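Local coordinates for protein metagenomic carboxyl esterase MGS0156 (Uncultured organism, PDB 5D8M) that probably hydrolyses carboxylic ester bonds as a serine esterase of the alpha/beta-hydrolase fold, at residues Arg88-Pro93 with Thr122-Gly127; Trp130-Asn135 with Gly160-Leu165; Phe154-Lys159 with Val181-Gly186; Glu102-Phe107 with Ala303-Lys308; Ala187-Pro192 with Ala281-Ile286. One frame throughout, in Å; residues are numbered along the deposited sequence. Where two conformers were deposited one is given.

Interaction 1 of 5, residues Arg88-Pro93 with Thr122-Gly127; sequences RLVLVP and TLVRTG
The carbonyl oxygen of Thr122 is held by one hydrogen bond and one weaker CA-H...O contact: the N-H of Leu91 meets it almost along the C=O axis, with Leu91 N 2.8 Å from Thr122 O, and the CA-H of Val90 adds the second. Equally straight bonds run on both sides, from Thr122 N to Leu89 O (2.9 Å) and from Val124 N to Leu91 O (2.9 Å), so the strands are joined in parallel register. Strand 87-92, helix 111-116 and strand 120-123 form a beta-alpha-beta crossover, and strand 120-123 is the outermost strand on this side of the parallel sheet, which has the strand order expected of an alpha/beta hydrolase. Branched valines suit the face beneath helix 132-143: Val90 CG1, anti to its backbone N, crosses obliquely to Val124 CG2 at 3.6 Å, and Ile139 of that helix packs on Val124. On the other face Leu123 sends CD1 to within 4.0 Å of Leu91 CB, close to Arg111 of the connecting helix. Arg88 starts extended and bends at chi3 (-59°), which brings NH1 2.9 Å from Thr122 OG1; the bond is bent, and the hydroxyl lies 33° out of the guanidinium plane. The stronger partner of this guanidinium is Asp150, in a salt bridge with NE. An alanine in place of Arg88 would probably loosen the start of the edge pairing, since the grip on Thr122 OG1 and the bridge to Asp150 would both go. Past the paired residues a water links the diverging chains, donating to Pro93 O at 2.6 Å and accepting from Thr126 OG1 at 2.7 Å.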
# COMPACT_ATOMS: atom_id res chain seq x y z
N ARG A 88 -0.23 -17.01 4.34
CA ARG A 88 1.04 -16.38 4.06
C ARG A 88 0.81 -14.99 3.48
O ARG A 88 0.11 -14.83 2.49
CB ARG A 88 1.89 -17.22 3.09
CG ARG A 88 3.18 -16.50 2.67
CD ARG A 88 4.01 -17.40 1.76
NE ARG A 88 4.36 -18.66 2.41
CZ ARG A 88 5.41 -18.83 3.20
NH1 ARG A 88 6.25 -17.83 3.44
NH2 ARG A 88 5.62 -20.00 3.74
N LEU A 89 1.40 -14.00 4.12
CA LEU A 89 1.39 -12.63 3.65
C LEU A 89 2.54 -12.47 2.65
O LEU A 89 3.71 -12.65 2.98
CB LEU A 89 1.55 -11.66 4.82
CG LEU A 89 0.62 -11.89 6.03
CD1 LEU A 89 0.99 -10.92 7.17
CD2 LEU A 89 -0.85 -11.76 5.63
N VAL A 90 2.17 -12.18 1.41
CA VAL A 90 3.13 -11.89 0.36
C VAL A 90 3.24 -10.38 0.22
O VAL A 90 2.31 -9.72 -0.24
CB VAL A 90 2.72 -12.55 -0.97
CG1 VAL A 90 3.80 -12.30 -2.01
CG2 VAL A 90 2.50 -14.07 -0.74
N LEU A 91 4.37 -9.86 0.65
CA LEU A 91 4.64 -8.43 0.73
C LEU A 91 5.24 -7.92 -0.57
O LEU A 91 6.24 -8.43 -1.02
CB LEU A 91 5.60 -8.14 1.89
CG LEU A 91 5.26 -8.78 3.23
CD1 LEU A 91 6.43 -8.61 4.26
CD2 LEU A 91 3.98 -8.16 3.76
N VAL A 92 4.61 -6.93 -1.19
CA VAL A 92 5.09 -6.39 -2.44
C VAL A 92 5.27 -4.89 -2.29
O VAL A 92 4.28 -4.16 -2.11
CB VAL A 92 4.11 -6.67 -3.59
CG1 VAL A 92 4.67 -6.16 -4.90
CG2 VAL A 92 3.77 -8.17 -3.65
N PRO A 93 6.53 -4.41 -2.42
CA PRO A 93 6.81 -2.98 -2.24
C PRO A 93 6.59 -2.16 -3.49
O PRO A 93 6.24 -2.71 -4.53
CB PRO A 93 8.29 -2.97 -1.85
CG PRO A 93 8.85 -4.09 -2.63
CD PRO A 93 7.77 -5.19 -2.59
N THR A 122 6.45 -13.61 3.13
CA THR A 122 7.43 -13.63 2.06
C THR A 122 7.54 -12.22 1.51
O THR A 122 6.53 -11.61 1.23
CB THR A 122 7.02 -14.60 0.93
OG1 THR A 122 7.11 -15.94 1.40
CG2 THR A 122 7.90 -14.42 -0.28
N LEU A 123 8.76 -11.71 1.37
CA LEU A 123 8.98 -10.43 0.73
C LEU A 123 9.36 -10.61 -0.75
O LEU A 123 10.33 -11.28 -1.07
CB LEU A 123 10.08 -9.65 1.46
CG LEU A 123 10.51 -8.33 0.82
CD1 LEU A 123 9.35 -7.34 0.74
CD2 LEU A 123 11.67 -7.72 1.62
N VAL A 124 8.62 -9.97 -1.64
CA VAL A 124 8.94 -10.01 -3.06
C VAL A 124 9.86 -8.84 -3.42
O VAL A 124 9.62 -7.69 -3.05
CB VAL A 124 7.66 -9.96 -3.91
CG1 VAL A 124 8.01 -9.94 -5.42
CG2 VAL A 124 6.79 -11.17 -3.57
N ARG A 125 10.96 -9.13 -4.11
CA ARG A 125 11.79 -8.06 -4.64
C ARG A 125 11.28 -7.72 -6.04
O ARG A 125 11.28 -8.57 -6.92
CB ARG A 125 13.27 -8.46 -4.70
CG ARG A 125 14.15 -7.41 -5.35
CD ARG A 125 15.64 -7.71 -5.17
NE ARG A 125 16.46 -6.80 -5.97
CZ ARG A 125 17.78 -6.68 -5.86
NH1 ARG A 125 18.47 -7.42 -4.99
NH2 ARG A 125 18.41 -5.83 -6.66
N THR A 126 10.78 -6.50 -6.20
CA THR A 126 10.37 -5.99 -7.51
C THR A 126 11.42 -5.01 -8.02
O THR A 126 12.32 -4.60 -7.27
CB THR A 126 9.01 -5.26 -7.42
OG1 THR A 126 9.11 -4.14 -6.52
CG2 THR A 126 7.91 -6.19 -6.94
N GLY A 127 11.33 -4.64 -9.30
CA GLY A 127 12.19 -3.61 -9.85
C GLY A 127 11.72 -2.26 -9.32
O GLY A 127 10.58 -1.85 -9.55
O HOH W 1 7.02 -2.43 -7.02

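Interaction 2 of 5, residues Trp130-Asn135 with Gly160-Leu165; sequences WGSARN and GAVDVL
The tight part of this contact is the carboxylate of Asp163, buried between helices 132-143 and 159-170. Ser132 OG, anti to its own carbonyl carbon, donates to Asp163 OD1 at 2.9 Å, meeting it nearly along the C-O axis. Asn135, one helical turn on, approaches differently: its amide plane stands 76° from the carboxylate, and ND2 reaches Asp163 OD2 from above the carboxylate plane at 3.0 Å. Asn135 suits the place because its other amide atom, OD1, takes the N-H of Gly127, which fixes the flip of the group. Lys159 adds a salt bridge to Asp163 OD1 and would probably keep the acid ionised, as would the start of the helix beside it, where Gly131 is the N-cap. In the alpha/beta-hydrolase fold the helix that follows the nucleophile-bearing turn packs on the sheet, and here helix 159-170 lies next to helix 132-143 on the same face; the small side chain of Ser132 lets the backbones come close, its CA 4.6 Å from Asp163 CA. The outward side is looser: Ala133 and Arg134 are exposed and point away from helix 159-170, and the Arg134 guanidinium lies parallel to the Trp130 indole, CZ 3.5 Å above the ring plane and offset toward the rim.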
# COMPACT_ATOMS: atom_id res chain seq x y z
N TRP A 130 11.14 -0.27 -12.51
CA TRP A 130 10.56 -1.03 -13.62
C TRP A 130 9.04 -0.84 -13.70
O TRP A 130 8.42 -0.55 -12.70
CB TRP A 130 10.88 -2.51 -13.47
CG TRP A 130 12.33 -2.85 -13.77
CD1 TRP A 130 13.28 -2.01 -14.27
CD2 TRP A 130 12.95 -4.12 -13.60
NE1 TRP A 130 14.48 -2.69 -14.43
CE2 TRP A 130 14.29 -3.99 -14.02
CE3 TRP A 130 12.52 -5.36 -13.12
CZ2 TRP A 130 15.20 -5.05 -13.98
CZ3 TRP A 130 13.42 -6.41 -13.08
CH2 TRP A 130 14.73 -6.26 -13.52
N GLY A 131 8.45 -1.06 -14.88
CA GLY A 131 7.02 -0.89 -15.07
C GLY A 131 6.23 -2.02 -14.43
O GLY A 131 6.78 -3.05 -14.03
N SER A 132 4.92 -1.83 -14.32
CA SER A 132 4.06 -2.82 -13.68
C SER A 132 4.01 -4.18 -14.41
O SER A 132 3.95 -5.20 -13.76
CB SER A 132 2.65 -2.27 -13.55
OG SER A 132 2.62 -1.30 -12.52
N ALA A 133 4.05 -4.19 -15.75
CA ALA A 133 4.03 -5.46 -16.47
C ALA A 133 5.25 -6.32 -16.15
O ALA A 133 5.14 -7.54 -15.94
CB ALA A 133 3.93 -5.23 -17.97
N ARG A 134 6.42 -5.70 -16.14
CA ARG A 134 7.64 -6.41 -15.82
C ARG A 134 7.62 -6.95 -14.37
O ARG A 134 8.02 -8.09 -14.10
CB ARG A 134 8.85 -5.52 -16.06
CG ARG A 134 10.16 -6.28 -15.93
CD ARG A 134 11.33 -5.48 -16.45
NE ARG A 134 12.53 -6.30 -16.59
CZ ARG A 134 13.69 -5.84 -17.07
NH1 ARG A 134 13.79 -4.57 -17.42
NH2 ARG A 134 14.73 -6.65 -17.19
N ASN A 135 7.11 -6.15 -13.44
CA ASN A 135 7.04 -6.58 -12.04
C ASN A 135 5.96 -7.62 -11.80
O ASN A 135 6.12 -8.49 -10.95
CB ASN A 135 6.81 -5.38 -11.12
CG ASN A 135 8.08 -4.59 -10.90
OD1 ASN A 135 9.16 -5.04 -11.24
ND2 ASN A 135 7.96 -3.42 -10.30
N GLY A 160 3.37 -1.24 -5.61
CA GLY A 160 3.25 -2.69 -5.46
C GLY A 160 1.83 -3.18 -5.61
O GLY A 160 1.57 -4.29 -6.11
N ALA A 161 0.89 -2.34 -5.19
CA ALA A 161 -0.52 -2.71 -5.29
C ALA A 161 -0.94 -2.89 -6.73
O ALA A 161 -1.69 -3.80 -7.04
CB ALA A 161 -1.40 -1.64 -4.60
N VAL A 162 -0.46 -2.03 -7.62
CA VAL A 162 -0.92 -2.14 -8.99
C VAL A 162 -0.04 -3.08 -9.79
O VAL A 162 -0.51 -3.66 -10.75
CB VAL A 162 -1.03 -0.77 -9.67
CG1 VAL A 162 -2.12 0.04 -8.95
CG2 VAL A 162 0.28 -0.03 -9.62
N ASP A 163 1.21 -3.28 -9.35
CA ASP A 163 2.00 -4.41 -9.84
C ASP A 163 1.19 -5.72 -9.64
O ASP A 163 1.06 -6.53 -10.54
CB ASP A 163 3.35 -4.52 -9.11
CG ASP A 163 4.35 -3.41 -9.47
OD1 ASP A 163 4.13 -2.62 -10.43
OD2 ASP A 163 5.40 -3.35 -8.78
N VAL A 164 0.60 -5.89 -8.45
CA VAL A 164 -0.16 -7.11 -8.15
C VAL A 164 -1.48 -7.17 -8.93
O VAL A 164 -1.82 -8.22 -9.49
CB VAL A 164 -0.42 -7.25 -6.62
CG1 VAL A 164 -1.45 -8.35 -6.33
CG2 VAL A 164 0.88 -7.58 -5.89
N LEU A 165 -2.22 -6.06 -9.00
CA LEU A 165 -3.48 -6.06 -9.76
C LEU A 165 -3.23 -6.39 -11.24
O LEU A 165 -3.99 -7.14 -11.86
CB LEU A 165 -4.20 -4.71 -9.65
CG LEU A 165 -4.76 -4.35 -8.26
CD1 LEU A 165 -5.64 -3.06 -8.29
CD2 LEU A 165 -5.53 -5.54 -7.64

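Interaction 3 of 5, residues Phe154-Lys159 with Val181-Gly186; sequences FVTHSK and VVSVAG
Strands 154-157 and 181-184 run parallel with their axes 4.7 Å apart at closest approach, Phe154 O taking the N-H of Val182 and Thr156 O that of Val184. Between these, Val182 O is gripped twice by one residue: Thr156 N lies 2.9 Å from it, nearly along the C=O axis, and Thr156 OG1 3.0 Å from it, above the carbonyl plane. The hydroxyl gets there by taking the crowded position between backbone N and carbonyl carbon (chi1 65°). A valine here would probably leave Val182 O with a single strand bond and put a methyl where the hydroxyl now donates. Thr156-Gly160 reads Thr-His-Ser-Lys-Gly, which resembles the Gly-X-Ser-X-Gly nucleophile elbow of alpha/beta hydrolases, with threonine in the first glycine's place. Ser158 has the strained backbone expected there (phi 57°, psi -126°); a weak hydrogen bond between its OG and His299 NE2 is consistent with a catalytic Ser-His pair. Ser158 N makes two weak bonds across to segment 181-186, to Val184 O and to Ala185 O. His157, extended from the backbone, turns a ring edge to the carbonyl of Val184, His157 CD2 3.2 Å from Val184 O, while its NE2 binds His299 O. Branched residues fill the same face: Val155 CG1 crosses obliquely over Val184 CG2 at 4.0 Å. On the opposite face the Phe154 ring meets Val181 CG2 through CD2, at 4.1 Å.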
# COMPACT_ATOMS: atom_id res chain seq x y z
N PHE A 154 -1.82 -11.11 -0.46
CA PHE A 154 -0.89 -10.04 -0.80
C PHE A 154 -1.10 -8.87 0.14
O PHE A 154 -2.24 -8.51 0.44
CB PHE A 154 -1.09 -9.56 -2.25
CG PHE A 154 -0.59 -10.53 -3.30
CD1 PHE A 154 0.76 -10.60 -3.60
CD2 PHE A 154 -1.47 -11.37 -3.98
CE1 PHE A 154 1.25 -11.48 -4.57
CE2 PHE A 154 -0.99 -12.25 -4.95
CZ PHE A 154 0.37 -12.30 -5.25
N VAL A 155 0.01 -8.31 0.63
CA VAL A 155 -0.01 -7.04 1.33
C VAL A 155 0.97 -6.14 0.61
O VAL A 155 2.16 -6.43 0.56
CB VAL A 155 0.38 -7.19 2.81
CG1 VAL A 155 0.31 -5.83 3.50
CG2 VAL A 155 -0.57 -8.19 3.50
N THR A 156 0.43 -5.09 -0.00
CA THR A 156 1.17 -4.34 -1.00
C THR A 156 1.28 -2.90 -0.56
O THR A 156 0.43 -2.42 0.20
CB THR A 156 0.46 -4.44 -2.39
OG1 THR A 156 -0.83 -3.81 -2.34
CG2 THR A 156 0.22 -5.89 -2.78
N HIS A 157 2.30 -2.19 -1.06
CA HIS A 157 2.48 -0.79 -0.73
C HIS A 157 2.72 -0.00 -2.03
O HIS A 157 3.48 -0.44 -2.91
CB HIS A 157 3.67 -0.62 0.24
CG HIS A 157 3.97 0.81 0.61
ND1 HIS A 157 5.20 1.39 0.36
CD2 HIS A 157 3.22 1.76 1.21
CE1 HIS A 157 5.19 2.64 0.81
NE2 HIS A 157 4.00 2.88 1.34
N SER A 158 2.05 1.15 -2.13
CA SER A 158 2.32 2.07 -3.22
C SER A 158 2.13 1.42 -4.60
O SER A 158 1.11 0.82 -4.91
CB SER A 158 3.73 2.62 -3.06
OG SER A 158 3.99 3.69 -3.94
N LYS A 159 3.17 1.51 -5.43
CA LYS A 159 3.11 0.90 -6.77
C LYS A 159 2.97 -0.63 -6.72
O LYS A 159 2.51 -1.27 -7.69
CB LYS A 159 4.36 1.30 -7.57
CG LYS A 159 4.34 0.79 -9.03
CD LYS A 159 5.47 1.41 -9.86
CE LYS A 159 5.72 0.59 -11.13
NZ LYS A 159 6.29 -0.78 -10.77
N VAL A 181 -6.07 -9.50 -1.75
CA VAL A 181 -5.10 -8.42 -1.92
C VAL A 181 -5.42 -7.30 -0.98
O VAL A 181 -6.52 -6.77 -1.02
CB VAL A 181 -5.09 -7.83 -3.33
CG1 VAL A 181 -4.08 -6.67 -3.40
CG2 VAL A 181 -4.78 -8.93 -4.36
N VAL A 182 -4.44 -6.91 -0.17
CA VAL A 182 -4.57 -5.76 0.69
C VAL A 182 -3.67 -4.66 0.18
O VAL A 182 -2.47 -4.86 0.00
CB VAL A 182 -4.18 -6.08 2.14
CG1 VAL A 182 -4.38 -4.84 3.00
CG2 VAL A 182 -5.03 -7.25 2.64
N SER A 183 -4.26 -3.51 -0.09
CA SER A 183 -3.54 -2.34 -0.52
C SER A 183 -3.25 -1.42 0.67
O SER A 183 -4.19 -1.00 1.37
CB SER A 183 -4.39 -1.60 -1.58
OG SER A 183 -3.69 -0.51 -2.16
N VAL A 184 -1.99 -1.09 0.90
CA VAL A 184 -1.58 -0.14 1.92
C VAL A 184 -0.94 1.09 1.26
O VAL A 184 0.16 1.00 0.72
CB VAL A 184 -0.57 -0.78 2.91
CG1 VAL A 184 -0.25 0.17 4.04
CG2 VAL A 184 -1.12 -2.14 3.44
N ALA A 185 -1.64 2.23 1.30
CA ALA A 185 -1.25 3.40 0.53
C ALA A 185 -0.93 3.00 -0.92
O ALA A 185 0.06 3.46 -1.51
CB ALA A 185 -0.05 4.09 1.18
N GLY A 186 -1.76 2.15 -1.50
CA GLY A 186 -1.55 1.71 -2.86
C GLY A 186 -1.94 2.77 -3.85
O GLY A 186 -2.93 3.48 -3.67

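Interaction 4 of 5, residues Glu102-Phe107 with Ala303-Lys308; sequences ESSLLF and AMPFSK
Ser104 CB sits squarely over the centre of the Phe306 ring, 3.6 Å from the centroid, in a CH-pi contact for which a short side chain is well suited. With OG anti to its backbone N (chi1 -177°), the same side chain turns its hydroxyl to Pro305 O, 2.8 Å away and well above the carbonyl plane. At the other end the Phe107 ring lies face-on to Ala303, whose CA is above the ring toward its rim and whose CB is 4.0 Å from Phe107 CE2. The backbones clasp here too, Phe107 N donating to Ala303 O at 2.8 Å nearly along the C=O axis. Between these rings Met304, a selenomethionine, folds at chi2 and chi3 so that CE lies 3.3 Å from Ser104 OG and SE passes beside Leu106 CB. Leu106 CD1 in turn rests 3.8 Å from Ala303 CB. A water donates to both Ser103 O and Pro305 O, bridging the two acceptors. This is loop-to-loop packing at the C-terminal ends of the sheet strands, joining the loop after strand 87-92 to one after strand 290-293: Leu313 of helix 312-316 packs on Phe306, Arg324 of helix 324-338 on Pro305 and Phe107, and His157 of strand 151-157 on Leu106 and Ala303.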
# COMPACT_ATOMS: atom_id res chain seq x y z
N GLU A 102 19.05 -1.28 1.28
CA GLU A 102 20.05 -1.29 2.36
C GLU A 102 19.55 -0.59 3.63
O GLU A 102 20.03 -0.87 4.73
CB GLU A 102 21.35 -0.63 1.90
CG GLU A 102 22.16 -1.48 0.96
CD GLU A 102 22.88 -2.61 1.67
OE1 GLU A 102 22.63 -3.78 1.33
OE2 GLU A 102 23.70 -2.32 2.58
N SER A 103 18.61 0.33 3.45
CA SER A 103 18.08 1.14 4.54
C SER A 103 16.70 0.68 4.97
O SER A 103 16.29 0.90 6.11
CB SER A 103 18.01 2.63 4.12
OG SER A 103 19.22 3.03 3.52
N SER A 104 15.95 0.08 4.05
CA SER A 104 14.54 -0.21 4.34
C SER A 104 13.98 -1.36 3.52
O SER A 104 14.15 -1.38 2.31
CB SER A 104 13.68 1.04 4.08
OG SER A 104 12.32 0.81 4.41
N LEU A 105 13.33 -2.31 4.19
CA LEU A 105 12.58 -3.37 3.54
C LEU A 105 11.15 -3.32 4.03
O LEU A 105 10.92 -3.09 5.22
CB LEU A 105 13.19 -4.75 3.87
CG LEU A 105 14.62 -4.95 3.41
CD1 LEU A 105 15.17 -6.28 3.96
CD2 LEU A 105 14.65 -4.92 1.85
N LEU A 106 10.21 -3.57 3.12
CA LEU A 106 8.78 -3.42 3.39
C LEU A 106 8.36 -4.17 4.67
O LEU A 106 8.62 -5.35 4.82
CB LEU A 106 7.96 -3.93 2.20
CG LEU A 106 6.43 -3.78 2.33
CD1 LEU A 106 6.05 -2.35 2.39
CD2 LEU A 106 5.70 -4.49 1.19
N PHE A 107 7.72 -3.44 5.59
CA PHE A 107 7.20 -4.02 6.84
C PHE A 107 8.22 -4.81 7.63
O PHE A 107 7.88 -5.75 8.35
CB PHE A 107 5.97 -4.90 6.55
CG PHE A 107 4.68 -4.10 6.43
CD1 PHE A 107 4.19 -3.42 7.53
CD2 PHE A 107 3.98 -4.04 5.24
CE1 PHE A 107 3.04 -2.66 7.45
CE2 PHE A 107 2.81 -3.30 5.14
CZ PHE A 107 2.33 -2.62 6.24
N ALA A 303 4.44 1.86 6.20
CA ALA A 303 4.87 0.55 5.70
C ALA A 303 6.38 0.30 5.58
O ALA A 303 6.79 -0.85 5.55
CB ALA A 303 4.22 0.30 4.32
N MSE A 304 7.18 1.36 5.46
CA MSE A 304 8.61 1.24 5.20
C MSE A 304 9.41 1.81 6.36
O MSE A 304 9.51 3.04 6.49
CB MSE A 304 9.01 1.98 3.90
CG MSE A 304 8.49 1.33 2.63
SE MSE A 304 9.66 -0.11 2.05
CE MSE A 304 11.17 0.90 1.35
N PRO A 305 10.00 0.93 7.19
CA PRO A 305 10.82 1.39 8.31
C PRO A 305 12.20 1.89 7.85
O PRO A 305 12.88 1.21 7.08
CB PRO A 305 10.97 0.13 9.18
CG PRO A 305 10.87 -1.02 8.19
CD PRO A 305 9.89 -0.54 7.15
N PHE A 306 12.60 3.06 8.33
CA PHE A 306 13.95 3.58 8.16
C PHE A 306 14.53 3.81 9.55
O PHE A 306 13.99 4.61 10.31
CB PHE A 306 13.95 4.90 7.36
CG PHE A 306 13.61 4.75 5.91
CD1 PHE A 306 12.29 4.69 5.50
CD2 PHE A 306 14.61 4.72 4.94
CE1 PHE A 306 11.97 4.56 4.16
CE2 PHE A 306 14.30 4.60 3.60
CZ PHE A 306 12.97 4.50 3.21
N SER A 307 15.63 3.16 9.89
CA SER A 307 16.18 3.37 11.23
C SER A 307 17.71 3.50 11.30
O SER A 307 18.26 3.81 12.35
CB SER A 307 15.73 2.23 12.15
OG SER A 307 15.60 1.02 11.43
N LYS A 308 18.38 3.27 10.17
CA LYS A 308 19.84 3.35 10.10
C LYS A 308 20.35 4.75 10.46
O LYS A 308 20.06 5.73 9.78
CB LYS A 308 20.34 2.96 8.70
O HOH W 2 14.78 -0.27 8.25
O HOH W 3 17.25 2.84 7.75

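Interaction 5 of 5, residues Ala187-Pro192 with Ala281-Ile286; sequences AIDGSP and AADAII
Asp283 and Ile188 lose the most surface in this contact, with Asp189 next. Asp283 works through both its backbone and its acid: its carbonyl O accepts the N-H of Asp189 at 2.9 Å, in the carbonyl plane on a lone pair and nearly straight, while OD2 receives two waters, one 2.5 Å and the other 2.7 Å away. The first water also donates to Asp189 O and the second to Gly190 O, so one carboxylate oxygen gathers the carbonyls of the facing loop. The strongest partner of Asp283 OD2 is Arg227, in a salt bridge. Residues 187-190 form a type I beta turn, closed by Gly190 N on Ala187 O; Gly190 itself has a positive phi (75°), easily adopted without a side chain. The turn belongs to the loop that follows strand 178-184 of the central parallel sheet, and 281-286 to the approach to strand 290-293. Asp189 CB and Asp283 CB meet, 3.7 Å apart. Asp189 OD2 is only 3.9 Å from Asp283 OD1. Two acids so near would tend to raise each other's pKa, an effect that Arg227 probably offsets at Asp283. Ile188 carries the apolar side: CG1, anti to the carbonyl carbon, packs on the Ala284-Ile285 peptide, and the side chains of Ile188 and Ile286 cross at about a right angle, with Ile188 CD1 3.6 Å from Ile286 CG1. A beta-branched apolar chain suits this place, where Leu234 of helix 227-236 and Ser183 also touch Ile188.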
# COMPACT_ATOMS: atom_id res chain seq x y z
N ALA A 187 -1.16 2.88 -4.92
CA ALA A 187 -1.39 3.92 -5.93
C ALA A 187 -2.43 3.45 -6.93
O ALA A 187 -2.15 3.38 -8.13
CB ALA A 187 -0.07 4.26 -6.64
N ILE A 188 -3.63 3.14 -6.45
CA ILE A 188 -4.64 2.50 -7.31
C ILE A 188 -4.98 3.34 -8.54
O ILE A 188 -5.02 2.83 -9.67
CB ILE A 188 -5.92 2.19 -6.50
CG1 ILE A 188 -5.58 1.45 -5.20
CG2 ILE A 188 -6.94 1.43 -7.37
CD1 ILE A 188 -4.72 0.18 -5.36
N ASP A 189 -5.22 4.64 -8.34
CA ASP A 189 -5.46 5.55 -9.45
C ASP A 189 -4.20 6.32 -9.87
O ASP A 189 -4.29 7.34 -10.55
CB ASP A 189 -6.54 6.58 -9.09
CG ASP A 189 -7.90 5.96 -8.85
OD1 ASP A 189 -8.16 4.83 -9.31
OD2 ASP A 189 -8.73 6.64 -8.21
N GLY A 190 -3.04 5.84 -9.47
CA GLY A 190 -1.81 6.54 -9.79
C GLY A 190 -1.66 7.77 -8.90
O GLY A 190 -2.19 7.80 -7.78
N SER A 191 -0.93 8.77 -9.39
CA SER A 191 -0.76 10.03 -8.66
C SER A 191 -0.53 11.14 -9.67
O SER A 191 0.17 10.93 -10.66
CB SER A 191 0.44 9.95 -7.68
OG SER A 191 0.72 11.23 -7.11
N PRO A 192 -1.13 12.33 -9.44
CA PRO A 192 -0.84 13.41 -10.37
C PRO A 192 0.64 13.81 -10.37
O PRO A 192 1.11 14.41 -11.33
CB PRO A 192 -1.73 14.56 -9.89
CG PRO A 192 -2.13 14.20 -8.50
CD PRO A 192 -2.07 12.73 -8.37
N ALA A 281 -5.93 10.06 -0.85
CA ALA A 281 -6.66 8.95 -0.24
C ALA A 281 -7.75 8.38 -1.16
O ALA A 281 -7.89 7.17 -1.28
CB ALA A 281 -7.26 9.36 1.08
N ALA A 282 -8.48 9.26 -1.84
CA ALA A 282 -9.50 8.83 -2.81
C ALA A 282 -8.92 8.09 -4.05
O ALA A 282 -9.65 7.45 -4.79
CB ALA A 282 -10.33 10.06 -3.28
N ASP A 283 -7.60 8.14 -4.22
CA ASP A 283 -6.91 7.46 -5.31
C ASP A 283 -6.28 6.15 -4.83
O ASP A 283 -5.52 5.52 -5.58
CB ASP A 283 -5.80 8.34 -5.88
CG ASP A 283 -6.32 9.61 -6.55
OD1 ASP A 283 -7.54 9.90 -6.42
OD2 ASP A 283 -5.50 10.33 -7.18
N ALA A 284 -6.58 5.76 -3.60
CA ALA A 284 -5.85 4.68 -2.95
C ALA A 284 -6.77 3.57 -2.47
O ALA A 284 -6.43 2.80 -1.55
CB ALA A 284 -5.02 5.23 -1.76
N ILE A 285 -7.95 3.51 -3.08
CA ILE A 285 -8.93 2.53 -2.67
C ILE A 285 -9.35 1.67 -3.85
O ILE A 285 -9.82 2.19 -4.88
CB ILE A 285 -10.14 3.21 -2.02
CG1 ILE A 285 -9.67 3.97 -0.76
CG2 ILE A 285 -11.22 2.16 -1.65
CD1 ILE A 285 -10.68 4.96 -0.20
N ILE A 286 -9.16 0.36 -3.72
CA ILE A 286 -9.56 -0.58 -4.76
C ILE A 286 -11.09 -0.66 -4.86
O ILE A 286 -11.76 -1.05 -3.90
CB ILE A 286 -8.98 -1.98 -4.50
CG1 ILE A 286 -7.44 -1.92 -4.39
CG2 ILE A 286 -9.50 -2.99 -5.55
CD1 ILE A 286 -6.75 -3.28 -3.92
O HOH W 4 -4.17 10.03 -9.32
O HOH W 5 -3.10 10.05 -5.88

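Interaction 3, about 3 Å from the centre of the chain, is the hub: the other four all touch it. Strand 87-92 of interaction 1 pairs beside strand 151-157 of interaction 3, Val92 O lying 3.0 Å from His157 N. From the probable nucleophile elbow, Lys159 NZ reaches Trp130 O of interaction 2 (2.9 Å), and Ser158 O lies 3.1 Å from Ala187 N of interaction 5. Interaction 4 packs from another side, Ala303 CB being 3.6 Å from His157 CD2. Interactions 4 and 5 lie on opposite sides of the chain's centre, their centres about 23 Å apart, so the residues flanking the probable active-site serine, Ser158, are contacted from separate parts of the fold.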